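Local coordinates for Peptide/nickel transport system substrate-binding protein (Listeria monocytogenes serotype 1/2a, PDB 5KZT) that binds peptides outside the cell, as a solute-binding protein of the OppA type, and probably delivers them to a membrane transporter for uptake, at residues E47-L52 and S159-P164; F273-N278 and Y418-S423; M448-K453 and D488-P493. All coordinates share one frame; numbering follows the deposited sequence.

Contact 1 (E47-L52 and S159-P164); sequences EGLYAL and SLFAFP
Strand 50-52, with L49 just before it, packs on the place where helix 157-161 runs into a loop, and L49, Y50 and L52 meet F161 and A162. L49 CD1 lies over one face of the F161 ring. It is 4.2 Å from the ring centroid and 13° off the normal, a CH-pi contact shifted toward the rim. Y50 reaches the same ring at its edge, where Y50 CD1 is 3.7 Å from F161 CD2. Both rings start out beside their own backbone N, CG anti to the carbonyl carbon (chi1 -79° in Y50, -66° in F161), and the two side chains lie side by side, pointing the same way. The rings meet obliquely. Strand 50-52 pairs antiparallel with strand 58-60 in a two-stranded sheet, and Y50 also touches P58 and I60 there. Helix 94-105 backs the cluster, with Y97 against L49 and W101 against F161. A162, next to F161, also meets the strand. Its CA makes a CH...O contact of 3.3 Å with Y50 O, and its CB is 3.8 Å from L52 CD1. A water joins the two backbones. It accepts from L49 N at 2.9 Å and donates to F161 O at 2.8 Å. L49 N and F161 O are themselves 3.7 Å apart, and the water bridges them.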
loop_
_atom_site.group_PDB
_atom_site.type_symbol
_atom_site.label_atom_id
_atom_site.label_comp_id
_atom_site.label_asym_id
_atom_site.label_seq_id
_atom_site.Cartn_x
_atom_site.Cartn_y
_atom_site.Cartn_z
ATOM N N GLU A 47 8.664 14.527 -4.563
ATOM C CA GLU A 47 9.591 14.271 -3.490
ATOM C C GLU A 47 9.247 15.115 -2.267
ATOM O O GLU A 47 8.864 16.270 -2.392
ATOM C CB GLU A 47 11.016 14.565 -3.979
ATOM C CG GLU A 47 12.140 14.247 -2.989
ATOM C CD GLU A 47 13.497 14.605 -3.554
ATOM O OE1 GLU A 47 14.118 13.739 -4.225
ATOM O OE2 GLU A 47 13.932 15.756 -3.359
ATOM N N GLY A 48 9.382 14.506 -1.086
ATOM C CA GLY A 48 9.131 15.201 0.185
ATOM C C GLY A 48 10.409 15.601 0.893
ATOM O O GLY A 48 11.473 15.752 0.255
ATOM N N LEU A 49 10.304 15.757 2.212
ATOM C CA LEU A 49 11.426 16.177 3.053
ATOM C C LEU A 49 12.519 15.120 3.126
ATOM O O LEU A 49 13.683 15.467 3.204
ATOM C CB LEU A 49 10.975 16.530 4.459
ATOM C CG LEU A 49 10.002 17.693 4.562
ATOM C CD1 LEU A 49 9.429 17.733 5.967
ATOM C CD2 LEU A 49 10.668 19.012 4.203
ATOM N N TYR A 50 12.117 13.845 3.102
ATOM C CA TYR A 50 13.028 12.711 3.174
ATOM C C TYR A 50 12.674 11.760 2.048
ATOM O O TYR A 50 11.584 11.824 1.513
ATOM C CB TYR A 50 12.883 11.984 4.510
ATOM C CG TYR A 50 13.589 12.651 5.680
ATOM C CD1 TYR A 50 13.113 13.834 6.232
ATOM C CD2 TYR A 50 14.747 12.089 6.238
ATOM C CE1 TYR A 50 13.767 14.445 7.299
ATOM C CE2 TYR A 50 15.395 12.693 7.289
ATOM C CZ TYR A 50 14.896 13.861 7.816
ATOM O OH TYR A 50 15.579 14.441 8.850
ATOM N N ALA A 51 13.607 10.891 1.705
ATOM C CA ALA A 51 13.358 9.795 0.804
ATOM C C ALA A 51 14.258 8.626 1.228
ATOM O O ALA A 51 15.392 8.855 1.666
ATOM C CB ALA A 51 13.640 10.239 -0.627
ATOM N N LEU A 52 13.758 7.390 1.122
ATOM C CA LEU A 52 14.542 6.193 1.482
ATOM C C LEU A 52 15.793 6.080 0.630
ATOM O O LEU A 52 15.727 6.210 -0.584
ATOM C CB LEU A 52 13.700 4.908 1.344
ATOM C CG LEU A 52 12.917 4.524 2.612
ATOM C CD1 LEU A 52 12.243 5.714 3.256
ATOM C CD2 LEU A 52 11.932 3.388 2.362
ATOM N N SER A 159 10.071 8.396 8.283
ATOM C CA SER A 159 9.396 7.521 7.297
ATOM C C SER A 159 8.091 8.153 6.792
ATOM O O SER A 159 7.745 8.058 5.606
ATOM C CB SER A 159 9.128 6.133 7.880
ATOM O OG SER A 159 10.317 5.470 8.282
ATOM N N LEU A 160 7.375 8.825 7.699
ATOM C CA LEU A 160 6.207 9.614 7.270
ATOM C C LEU A 160 6.631 10.736 6.327
ATOM O O LEU A 160 6.003 10.928 5.274
ATOM C CB LEU A 160 5.403 10.157 8.450
ATOM C CG LEU A 160 4.851 9.090 9.412
ATOM C CD1 LEU A 160 4.120 9.703 10.602
ATOM C CD2 LEU A 160 3.913 8.123 8.693
ATOM N N PHE A 161 7.703 11.448 6.670
ATOM C CA PHE A 161 8.210 12.531 5.800
ATOM C C PHE A 161 8.617 12.011 4.403
ATOM O O PHE A 161 8.609 12.750 3.435
ATOM C CB PHE A 161 9.421 13.216 6.418
ATOM C CG PHE A 161 9.161 13.980 7.685
ATOM C CD1 PHE A 161 7.880 14.422 8.057
ATOM C CD2 PHE A 161 10.235 14.306 8.506
ATOM C CE1 PHE A 161 7.694 15.146 9.228
ATOM C CE2 PHE A 161 10.042 15.041 9.672
ATOM C CZ PHE A 161 8.773 15.460 10.026
ATOM N N ALA A 162 8.964 10.736 4.314
ATOM C CA ALA A 162 9.269 10.084 3.051
ATOM C C ALA A 162 8.039 9.475 2.340
ATOM O O ALA A 162 8.183 8.832 1.296
ATOM C CB ALA A 162 10.305 9.003 3.302
ATOM N N PHE A 163 6.846 9.668 2.889
ATOM C CA PHE A 163 5.645 9.034 2.355
ATOM C C PHE A 163 4.834 10.057 1.543
ATOM O O PHE A 163 4.707 11.207 1.957
ATOM C CB PHE A 163 4.820 8.442 3.501
ATOM C CG PHE A 163 3.749 7.516 3.043
ATOM C CD1 PHE A 163 4.070 6.220 2.641
ATOM C CD2 PHE A 163 2.420 7.939 2.956
ATOM C CE1 PHE A 163 3.083 5.365 2.173
ATOM C CE2 PHE A 163 1.432 7.077 2.500
ATOM C CZ PHE A 163 1.771 5.790 2.099
ATOM N N PRO A 164 4.281 9.655 0.380
ATOM C CA PRO A 164 3.685 10.660 -0.517
ATOM C C PRO A 164 2.640 11.642 0.050
ATOM O O PRO A 164 2.593 12.780 -0.397
ATOM C CB PRO A 164 3.091 9.798 -1.630
ATOM C CG PRO A 164 4.105 8.730 -1.760
ATOM C CD PRO A 164 4.403 8.363 -0.321
HETATM O O HOH W 1 7.607 15.402 3.288
#

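Contact 2 (F273-N278 and Y418-S423); sequences FYIKFN and YDFSMS
K276 and S421 face each other as an antiparallel hydrogen-bonded pair, joining strands 264-277 and 420-425 in a mixed sheet of this solute-binding fold. K276 N donates to S421 O at 2.9 Å. Y274 and S423 form a second such pair: Y274 N to S423 O and S423 N to Y274 O are both 2.8 Å and nearly straight. Packing is tight on the sheet face that carries K276, S421 and S423. The K276 chain runs beside S423, with K276 CD 3.3 Å from S423 OG. The K276 and Y418 side chains cross at about a right angle. At the end of the pairing N278 CB sits over one face of the Y418 ring, 3.8 Å from its centroid. N278 CG, anti to the backbone N (chi1 -173°), is 4.0 Å from Y418 CE1, and N278 ND2 donates to Y418 O at 2.9 Å (169° at hydrogen). Between the two strands, the face carrying I275, F277, F420 and M422 is looser: I275 CG2 is 3.9 Å from F420 CD2. Helix 377-393 packs on F420 and M422. The CB of the partly exposed D419 points away from 273-278, and OD1 forms a salt bridge with R281. F273 packs on an acidic side chain of the bound peptide. K276 NZ, in a buried residue, bonds to N446 O and forms a salt bridge with D413, which probably favours a charged lysine.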
loop_
_atom_site.group_PDB
_atom_site.type_symbol
_atom_site.label_atom_id
_atom_site.label_comp_id
_atom_site.label_asym_id
_atom_site.label_seq_id
_atom_site.Cartn_x
_atom_site.Cartn_y
_atom_site.Cartn_z
ATOM N N PHE A 273 -1.629 -10.481 2.255
ATOM C CA PHE A 273 -2.892 -10.568 1.552
ATOM C C PHE A 273 -3.878 -11.307 2.443
ATOM O O PHE A 273 -3.526 -12.300 3.088
ATOM C CB PHE A 273 -2.719 -11.258 0.200
ATOM C CG PHE A 273 -2.394 -10.299 -0.904
ATOM C CD1 PHE A 273 -1.116 -9.768 -1.013
ATOM C CD2 PHE A 273 -3.378 -9.859 -1.767
ATOM C CE1 PHE A 273 -0.809 -8.855 -2.013
ATOM C CE2 PHE A 273 -3.076 -8.960 -2.773
ATOM C CZ PHE A 273 -1.795 -8.451 -2.894
ATOM N N TYR A 274 -5.091 -10.776 2.523
ATOM C CA TYR A 274 -6.060 -11.259 3.475
ATOM C C TYR A 274 -7.438 -11.136 2.889
ATOM O O TYR A 274 -7.680 -10.312 2.007
ATOM C CB TYR A 274 -5.975 -10.509 4.802
ATOM C CG TYR A 274 -5.989 -8.997 4.691
ATOM C CD1 TYR A 274 -4.797 -8.297 4.542
ATOM C CD2 TYR A 274 -7.181 -8.268 4.740
ATOM C CE1 TYR A 274 -4.769 -6.920 4.443
ATOM C CE2 TYR A 274 -7.166 -6.874 4.638
ATOM C CZ TYR A 274 -5.953 -6.212 4.495
ATOM O OH TYR A 274 -5.880 -4.848 4.382
ATOM N N ILE A 275 -8.333 -11.955 3.423
ATOM C CA ILE A 275 -9.752 -11.878 3.115
ATOM C C ILE A 275 -10.374 -10.799 4.003
ATOM O O ILE A 275 -10.254 -10.866 5.237
ATOM C CB ILE A 275 -10.481 -13.215 3.397
ATOM C CG1 ILE A 275 -9.811 -14.392 2.681
ATOM C CG2 ILE A 275 -11.960 -13.106 3.025
ATOM C CD1 ILE A 275 -9.906 -14.366 1.182
ATOM N N LYS A 276 -11.064 -9.843 3.392
ATOM C CA LYS A 276 -11.928 -8.907 4.117
ATOM C C LYS A 276 -13.386 -9.375 4.158
ATOM O O LYS A 276 -13.961 -9.740 3.139
ATOM C CB LYS A 276 -11.853 -7.528 3.472
ATOM C CG LYS A 276 -10.505 -6.852 3.631
ATOM C CD LYS A 276 -10.500 -5.433 3.092
ATOM C CE LYS A 276 -11.195 -4.468 4.020
ATOM N NZ LYS A 276 -11.022 -3.098 3.511
ATOM N N PHE A 277 -13.990 -9.317 5.338
ATOM C CA PHE A 277 -15.385 -9.710 5.552
ATOM C C PHE A 277 -16.230 -8.466 5.781
ATOM O O PHE A 277 -16.232 -7.917 6.889
ATOM C CB PHE A 277 -15.470 -10.597 6.790
ATOM C CG PHE A 277 -14.757 -11.920 6.643
ATOM C CD1 PHE A 277 -15.194 -12.863 5.713
ATOM C CD2 PHE A 277 -13.679 -12.246 7.462
ATOM C CE1 PHE A 277 -14.545 -14.089 5.581
ATOM C CE2 PHE A 277 -13.034 -13.482 7.336
ATOM C CZ PHE A 277 -13.464 -14.391 6.395
ATOM N N ASN A 278 -16.951 -8.013 4.759
ATOM C CA ASN A 278 -17.820 -6.846 4.921
ATOM C C ASN A 278 -19.067 -7.247 5.687
ATOM O O ASN A 278 -19.843 -8.096 5.233
ATOM C CB ASN A 278 -18.234 -6.221 3.591
ATOM C CG ASN A 278 -18.985 -4.920 3.764
ATOM O OD1 ASN A 278 -18.937 -4.290 4.829
ATOM N ND2 ASN A 278 -19.720 -4.520 2.729
ATOM N N TYR A 418 -19.506 -4.626 -1.474
ATOM C CA TYR A 418 -18.894 -5.942 -1.673
ATOM C C TYR A 418 -19.333 -6.836 -0.502
ATOM O O TYR A 418 -19.848 -6.334 0.504
ATOM C CB TYR A 418 -17.348 -5.830 -1.779
ATOM C CG TYR A 418 -16.627 -5.570 -0.474
ATOM C CD1 TYR A 418 -16.563 -4.281 0.050
ATOM C CD2 TYR A 418 -15.999 -6.605 0.231
ATOM C CE1 TYR A 418 -15.945 -4.018 1.272
ATOM C CE2 TYR A 418 -15.324 -6.346 1.431
ATOM C CZ TYR A 418 -15.306 -5.046 1.942
ATOM O OH TYR A 418 -14.690 -4.761 3.125
ATOM N N ASP A 419 -19.187 -8.149 -0.640
ATOM C CA ASP A 419 -19.489 -9.073 0.457
ATOM C C ASP A 419 -18.207 -9.479 1.175
ATOM O O ASP A 419 -18.051 -9.299 2.387
ATOM C CB ASP A 419 -20.188 -10.325 -0.065
ATOM C CG ASP A 419 -21.536 -10.051 -0.669
ATOM O OD1 ASP A 419 -22.165 -9.003 -0.380
ATOM O OD2 ASP A 419 -21.988 -10.927 -1.436
ATOM N N PHE A 420 -17.299 -10.055 0.405
ATOM C CA PHE A 420 -15.961 -10.355 0.867
ATOM C C PHE A 420 -15.001 -10.257 -0.306
ATOM O O PHE A 420 -15.431 -10.327 -1.463
ATOM C CB PHE A 420 -15.868 -11.656 1.696
ATOM C CG PHE A 420 -16.084 -12.958 0.943
ATOM C CD1 PHE A 420 -17.081 -13.126 0.004
ATOM C CD2 PHE A 420 -15.307 -14.065 1.268
ATOM C CE1 PHE A 420 -17.265 -14.352 -0.638
ATOM C CE2 PHE A 420 -15.491 -15.295 0.638
ATOM C CZ PHE A 420 -16.474 -15.439 -0.314
ATOM N N SER A 421 -13.718 -10.068 -0.001
ATOM C CA SER A 421 -12.751 -9.731 -1.030
ATOM C C SER A 421 -11.350 -10.155 -0.667
ATOM O O SER A 421 -11.049 -10.413 0.503
ATOM C CB SER A 421 -12.764 -8.216 -1.270
ATOM O OG SER A 421 -12.210 -7.497 -0.161
ATOM N N MET A 422 -10.511 -10.230 -1.689
ATOM C CA MET A 422 -9.087 -10.494 -1.532
ATOM C C MET A 422 -8.433 -9.126 -1.496
ATOM O O MET A 422 -8.489 -8.394 -2.485
ATOM C CB MET A 422 -8.563 -11.276 -2.726
ATOM C CG MET A 422 -7.054 -11.485 -2.725
ATOM S SD MET A 422 -6.552 -12.715 -1.498
ATOM C CE MET A 422 -6.990 -14.188 -2.382
ATOM N N SER A 423 -7.831 -8.768 -0.375
ATOM C CA SER A 423 -7.124 -7.484 -0.287
ATOM C C SER A 423 -5.729 -7.671 0.210
ATOM O O SER A 423 -5.380 -8.721 0.701
ATOM C CB SER A 423 -7.881 -6.533 0.602
ATOM O OG SER A 423 -9.259 -6.498 0.204
#

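Contact 3 (M448-K453 and D488-P493); sequences MSYSNK and DVAIQP
D488 OD2 accepts from two donors, Y450 OH at 2.8 Å and N452 ND2 at 2.6 Å. N452 is the N-cap residue of helix 453-459: its OD1 takes the backbone N of Y455 while its ND2 holds D488, just past helix 471-487. One side-chain amide thus ties the start of one helix to the end of another. The amide meets OD2 at the syn lone pair, with an angle at hydrogen of 153°. The tyrosine hydroxyl comes from the anti side, 17° out of the carboxylate plane. Both donors grip the same oxygen, which probably limits rotation of the carboxylate and stabilises its charge. The Y450 and D488 side chains cross at about a right angle, and D488 CG lies in the plane of the ring at its edge. A490 CB sits over the centre of the ring, 3.6 Å from the centroid and 7° off the normal. L484 of helix 471-487 touches both Y450 and A490. M448 extends the packing to the start of strand 491-503. M448 SD is 3.5 Å from A490 O, and M448 CE is 3.7 Å from I491 CG2.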
loop_
_atom_site.group_PDB
_atom_site.type_symbol
_atom_site.label_atom_id
_atom_site.label_comp_id
_atom_site.label_asym_id
_atom_site.label_seq_id
_atom_site.Cartn_x
_atom_site.Cartn_y
_atom_site.Cartn_z
ATOM N N MET A 448 -15.379 -2.444 6.607
ATOM C CA MET A 448 -16.026 -3.708 6.851
ATOM C C MET A 448 -17.149 -3.561 7.867
ATOM O O MET A 448 -17.836 -4.543 8.140
ATOM C CB MET A 448 -14.988 -4.688 7.395
ATOM C CG MET A 448 -13.942 -5.069 6.379
ATOM S SD MET A 448 -12.818 -6.325 7.004
ATOM C CE MET A 448 -12.265 -5.665 8.566
ATOM N N SER A 449 -17.338 -2.353 8.412
ATOM C CA SER A 449 -18.140 -2.138 9.621
ATOM C C SER A 449 -17.705 -3.068 10.759
ATOM O O SER A 449 -18.526 -3.570 11.532
ATOM C CB SER A 449 -19.644 -2.231 9.324
ATOM O OG SER A 449 -20.038 -1.222 8.411
ATOM N N TYR A 450 -16.393 -3.281 10.857
ATOM C CA TYR A 450 -15.821 -4.005 11.969
ATOM C C TYR A 450 -15.536 -2.985 13.058
ATOM O O TYR A 450 -14.869 -1.983 12.815
ATOM C CB TYR A 450 -14.534 -4.722 11.582
ATOM C CG TYR A 450 -13.767 -5.232 12.791
ATOM C CD1 TYR A 450 -14.259 -6.274 13.567
ATOM C CD2 TYR A 450 -12.562 -4.635 13.175
ATOM C CE1 TYR A 450 -13.563 -6.727 14.666
ATOM C CE2 TYR A 450 -11.860 -5.079 14.276
ATOM C CZ TYR A 450 -12.366 -6.114 15.022
ATOM O OH TYR A 450 -11.659 -6.537 16.118
ATOM N N SER A 451 -16.014 -3.272 14.263
ATOM C CA SER A 451 -15.841 -2.372 15.394
ATOM C C SER A 451 -15.671 -3.186 16.656
ATOM O O SER A 451 -16.606 -3.890 17.070
ATOM C CB SER A 451 -17.061 -1.464 15.548
ATOM O OG SER A 451 -16.924 -0.547 16.626
ATOM N N ASN A 452 -14.484 -3.091 17.254
ATOM C CA ASN A 452 -14.224 -3.645 18.582
ATOM C C ASN A 452 -13.551 -2.558 19.428
ATOM O O ASN A 452 -12.418 -2.182 19.151
ATOM C CB ASN A 452 -13.335 -4.885 18.457
ATOM C CG ASN A 452 -13.026 -5.511 19.805
ATOM O OD1 ASN A 452 -12.667 -4.808 20.733
ATOM N ND2 ASN A 452 -13.188 -6.826 19.924
ATOM N N LYS A 453 -14.246 -2.061 20.458
ATOM C CA LYS A 453 -13.710 -0.955 21.278
ATOM C C LYS A 453 -12.441 -1.289 22.044
ATOM O O LYS A 453 -11.642 -0.393 22.320
ATOM C CB LYS A 453 -14.760 -0.392 22.244
ATOM C CG LYS A 453 -15.987 0.255 21.597
ATOM C CD LYS A 453 -15.713 1.158 20.391
ATOM C CE LYS A 453 -14.838 2.387 20.708
ATOM N NZ LYS A 453 -14.230 3.038 19.499
ATOM N N ASP A 488 -12.193 -12.166 17.044
ATOM C CA ASP A 488 -13.250 -11.552 16.220
ATOM C C ASP A 488 -13.324 -12.047 14.781
ATOM O O ASP A 488 -14.330 -11.847 14.118
ATOM C CB ASP A 488 -13.094 -10.025 16.206
ATOM C CG ASP A 488 -13.371 -9.384 17.559
ATOM O OD1 ASP A 488 -13.745 -10.091 18.506
ATOM O OD2 ASP A 488 -13.221 -8.156 17.711
ATOM N N VAL A 489 -12.274 -12.678 14.275
ATOM C CA VAL A 489 -12.242 -13.065 12.853
ATOM C C VAL A 489 -12.657 -11.878 11.945
ATOM O O VAL A 489 -13.508 -12.015 11.058
ATOM C CB VAL A 489 -13.142 -14.299 12.567
ATOM C CG1 VAL A 489 -12.676 -15.005 11.302
ATOM C CG2 VAL A 489 -13.157 -15.284 13.735
ATOM N N ALA A 490 -12.080 -10.702 12.201
ATOM C CA ALA A 490 -12.369 -9.489 11.405
ATOM C C ALA A 490 -11.944 -9.683 9.947
ATOM O O ALA A 490 -12.613 -9.201 9.018
ATOM C CB ALA A 490 -11.618 -8.299 11.992
ATOM N N ILE A 491 -10.796 -10.341 9.788
ATOM C CA ILE A 491 -10.193 -10.677 8.474
ATOM C C ILE A 491 -9.531 -12.035 8.568
ATOM O O ILE A 491 -9.406 -12.578 9.658
ATOM C CB ILE A 491 -9.100 -9.677 8.081
ATOM C CG1 ILE A 491 -7.983 -9.630 9.131
ATOM C CG2 ILE A 491 -9.701 -8.299 7.875
ATOM C CD1 ILE A 491 -6.742 -8.961 8.639
ATOM N N GLN A 492 -9.088 -12.571 7.438
ATOM C CA GLN A 492 -8.319 -13.821 7.422
ATOM C C GLN A 492 -7.065 -13.661 6.573
ATOM O O GLN A 492 -7.136 -13.709 5.349
ATOM C CB GLN A 492 -9.164 -15.006 6.912
ATOM C CG GLN A 492 -8.420 -16.347 6.734
ATOM C CD GLN A 492 -7.710 -16.862 7.990
ATOM O OE1 GLN A 492 -7.065 -16.101 8.703
ATOM N NE2 GLN A 492 -7.821 -18.173 8.258
ATOM N N PRO A 493 -5.902 -13.480 7.222
ATOM C CA PRO A 493 -4.642 -13.563 6.481
ATOM C C PRO A 493 -4.531 -14.858 5.662
ATOM O O PRO A 493 -4.864 -15.932 6.159
ATOM C CB PRO A 493 -3.596 -13.495 7.577
ATOM C CG PRO A 493 -4.251 -12.630 8.616
ATOM C CD PRO A 493 -5.680 -13.086 8.622
#

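From the N terminus, contact 1 comes first and closes the loop from 47-52 to 159-164. It sets strand 50-52 against helix 157-161 and the loop after it. Contact 2 opens later and brings 273-278 back to 418-423. Contact 3 closes the much shorter loop from 448-453 to 488-493. The three run in series, with none nested or crossing. Contact 1 lies on the other side of the chain's centre, its own centre about 30 Å from that of contact 2. Contacts 2 and 3 touch. Strands 264-277 and 491-503 are neighbours in one sheet, and I275 N probably bonds to Q492 O. Y418 OH also packs on M448 CG, joining the loop of contact 3 to the sheet.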